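Local coordinates for protein TRAP-type transporter, periplasmic component (Cupriavidus necator, PDB 4P8B) that probably serves as the periplasmic solute-binding component of a TRAP-type transporter, capturing (S)-2-acetolactate in the cleft between its two lobes, at residues Q203-Q214 against K225-F233. Sequence-based numbering, arbitrary orientation.
Sequences QPAMASGAVDGQ and KLYTVGQKF
The selenomethionine M206 and L226 meet methyl to methyl: M206 CE sits 3.6 Å from L226 CD2, and SE touches the same methyl. A bend at the end of the M206 chain (chi3 -71°) turns CE out of line with CB and CG to make this touch. Nearer its backbone, M206 packs CB against V229 CG2 (3.9 Å). The other branch of V229, CG1, lies 4.0 Å from A207 CB, so the valine sets one methyl on each of two consecutive residues in the last turn of helix 199-208. L226 likewise splits its branches: CD1 presses on the carboxamide of Q214, 3.5 Å from CD, with OE1 and NE2 almost as near. The amide is held at both ends beyond this contact, Q214 NE2 bonding S158 OG and OE1 bonding N216 ND2. N216 binds acetolactate, which places Q214 in the second shell of the ligand site of this TRAP solute-binding protein of the DctP family. The contact joins the end of helix 199-208 and the edge strand 213-216 to the loop that leads from helix 218-223 into strand 233-235 of the same sheet. Here the Q231 side chain folds back over its own loop, bent at chi2, and NE2 donates an almost straight bond to V229 O (3.1 Å, N-H...O angle 177°), with the acceptor in the amide plane. Q231 OE1, bonded to S158 OG, rests 3.3 Å from G213 CA. The Q231 and Q214 carboxamides, both tied to S158, stand nearly perpendicular, their planes 79° apart. F221 of helix 218-223 packs against both L226 and Q231.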
# COMPACT_ATOMS: atom_id res chain seq x y z
N GLN A 203 15.07 0.15 6.87
CA GLN A 203 15.30 0.53 8.27
C GLN A 203 16.74 0.92 8.54
O GLN A 203 17.01 2.02 9.04
CB GLN A 203 14.86 -0.58 9.21
CG GLN A 203 13.46 -1.12 8.91
CD GLN A 203 12.42 -0.03 8.82
OE1 GLN A 203 12.27 0.79 9.73
NE2 GLN A 203 11.69 0.01 7.72
N PRO A 204 17.70 0.02 8.23
CA PRO A 204 19.08 0.43 8.55
C PRO A 204 19.54 1.60 7.68
O PRO A 204 20.39 2.38 8.09
CB PRO A 204 19.91 -0.83 8.26
CG PRO A 204 19.04 -1.65 7.33
CD PRO A 204 17.65 -1.39 7.81
N ALA A 205 19.01 1.68 6.47
CA ALA A 205 19.38 2.75 5.56
C ALA A 205 18.93 4.11 6.12
O ALA A 205 19.67 5.10 6.03
CB ALA A 205 18.77 2.51 4.18
N MSE A 206 17.75 4.16 6.71
CA MSE A 206 17.30 5.41 7.35
C MSE A 206 18.10 5.71 8.60
O MSE A 206 18.46 6.86 8.87
CB MSE A 206 15.83 5.33 7.72
CG MSE A 206 14.91 5.36 6.54
SE MSE A 206 13.02 5.30 7.03
CE MSE A 206 12.91 3.48 7.64
N ALA A 207 18.41 4.68 9.38
CA ALA A 207 19.13 4.86 10.65
C ALA A 207 20.53 5.41 10.40
O ALA A 207 21.02 6.22 11.18
CB ALA A 207 19.21 3.55 11.42
N SER A 208 21.19 4.95 9.34
CA SER A 208 22.56 5.37 9.08
C SER A 208 22.67 6.66 8.26
O SER A 208 23.75 7.22 8.12
CB SER A 208 23.32 4.29 8.31
OG SER A 208 22.83 4.23 6.98
N GLY A 209 21.57 7.09 7.67
CA GLY A 209 21.61 8.21 6.75
C GLY A 209 21.99 7.84 5.32
O GLY A 209 22.17 8.73 4.49
N ALA A 210 22.06 6.54 5.02
CA ALA A 210 22.37 6.10 3.66
C ALA A 210 21.29 6.55 2.68
O ALA A 210 21.59 6.85 1.52
CB ALA A 210 22.54 4.59 3.62
N VAL A 211 20.05 6.64 3.15
CA VAL A 211 19.02 7.40 2.44
C VAL A 211 18.61 8.57 3.32
O VAL A 211 18.72 8.51 4.55
CB VAL A 211 17.78 6.55 2.07
CG1 VAL A 211 18.18 5.43 1.12
CG2 VAL A 211 17.13 6.00 3.32
N ASP A 212 18.17 9.65 2.69
CA ASP A 212 17.71 10.84 3.39
C ASP A 212 16.26 10.71 3.86
O ASP A 212 15.85 11.37 4.83
CB ASP A 212 17.80 12.08 2.47
CG ASP A 212 19.19 12.34 1.95
OD1 ASP A 212 20.17 12.19 2.71
OD2 ASP A 212 19.31 12.76 0.77
N GLY A 213 15.45 9.91 3.16
CA GLY A 213 14.02 9.89 3.40
C GLY A 213 13.32 8.73 2.75
O GLY A 213 13.98 7.80 2.25
N GLN A 214 11.99 8.78 2.78
CA GLN A 214 11.14 7.67 2.39
C GLN A 214 9.72 8.22 2.17
O GLN A 214 9.50 9.44 2.26
CB GLN A 214 11.16 6.56 3.47
CG GLN A 214 10.62 6.97 4.83
CD GLN A 214 9.13 6.81 4.97
OE1 GLN A 214 8.61 5.71 4.74
NE2 GLN A 214 8.42 7.85 5.38
N LYS A 225 7.67 4.51 14.15
CA LYS A 225 8.37 5.61 14.84
C LYS A 225 9.48 6.18 13.98
O LYS A 225 10.61 6.34 14.43
CB LYS A 225 8.91 5.12 16.18
CG LYS A 225 7.85 4.62 17.10
CD LYS A 225 8.37 4.40 18.50
CE LYS A 225 7.24 4.13 19.47
NZ LYS A 225 6.56 2.84 19.19
N LEU A 226 9.14 6.58 12.74
CA LEU A 226 10.21 6.89 11.78
C LEU A 226 10.95 8.16 12.14
O LEU A 226 12.07 8.36 11.69
CB LEU A 226 9.67 6.94 10.35
CG LEU A 226 9.24 5.58 9.81
CD1 LEU A 226 8.86 5.75 8.33
CD2 LEU A 226 10.31 4.54 9.93
N TYR A 227 10.36 8.99 12.99
CA TYR A 227 11.06 10.16 13.51
C TYR A 227 12.30 9.77 14.31
O TYR A 227 13.19 10.58 14.49
CB TYR A 227 10.15 11.04 14.38
CG TYR A 227 9.30 10.27 15.35
CD1 TYR A 227 9.77 9.95 16.62
CD2 TYR A 227 8.04 9.83 14.98
CE1 TYR A 227 8.97 9.21 17.49
CE2 TYR A 227 7.25 9.11 15.84
CZ TYR A 227 7.71 8.80 17.09
OH TYR A 227 6.90 8.08 17.94
N THR A 228 12.37 8.53 14.80
CA THR A 228 13.55 8.06 15.52
C THR A 228 14.68 7.63 14.60
O THR A 228 15.80 7.39 15.07
CB THR A 228 13.24 6.91 16.50
OG1 THR A 228 12.92 5.71 15.79
CG2 THR A 228 12.09 7.30 17.43
N VAL A 229 14.41 7.56 13.31
CA VAL A 229 15.44 7.28 12.30
C VAL A 229 15.49 8.41 11.28
O VAL A 229 15.50 8.20 10.06
CB VAL A 229 15.27 5.88 11.65
CG1 VAL A 229 15.65 4.79 12.66
CG2 VAL A 229 13.87 5.67 11.13
N GLY A 230 15.50 9.63 11.82
CA GLY A 230 15.81 10.83 11.07
C GLY A 230 14.68 11.49 10.34
O GLY A 230 14.91 12.53 9.73
N GLN A 231 13.48 10.95 10.40
CA GLN A 231 12.41 11.45 9.54
C GLN A 231 11.68 12.57 10.27
O GLN A 231 10.61 12.36 10.86
CB GLN A 231 11.49 10.32 9.13
CG GLN A 231 12.23 9.19 8.43
CD GLN A 231 13.12 9.69 7.32
OE1 GLN A 231 12.62 10.23 6.34
NE2 GLN A 231 14.41 9.52 7.46
N LYS A 232 12.24 13.77 10.16
CA LYS A 232 11.79 14.91 10.96
C LYS A 232 11.06 15.98 10.17
O LYS A 232 10.56 16.94 10.75
CB LYS A 232 12.97 15.48 11.75
CG LYS A 232 13.42 14.45 12.82
CD LYS A 232 14.73 14.78 13.49
CE LYS A 232 15.17 13.65 14.41
NZ LYS A 232 14.09 13.23 15.35
N PHE A 233 11.02 15.80 8.85
CA PHE A 233 10.23 16.64 7.94
C PHE A 233 9.28 15.72 7.20
O PHE A 233 9.70 14.65 6.73
CB PHE A 233 11.15 17.30 6.93
CG PHE A 233 12.11 18.28 7.52
CD1 PHE A 233 11.78 19.61 7.68
CD2 PHE A 233 13.37 17.85 7.95
CE1 PHE A 233 12.68 20.51 8.23
CE2 PHE A 233 14.27 18.75 8.51
CZ PHE A 233 13.93 20.08 8.64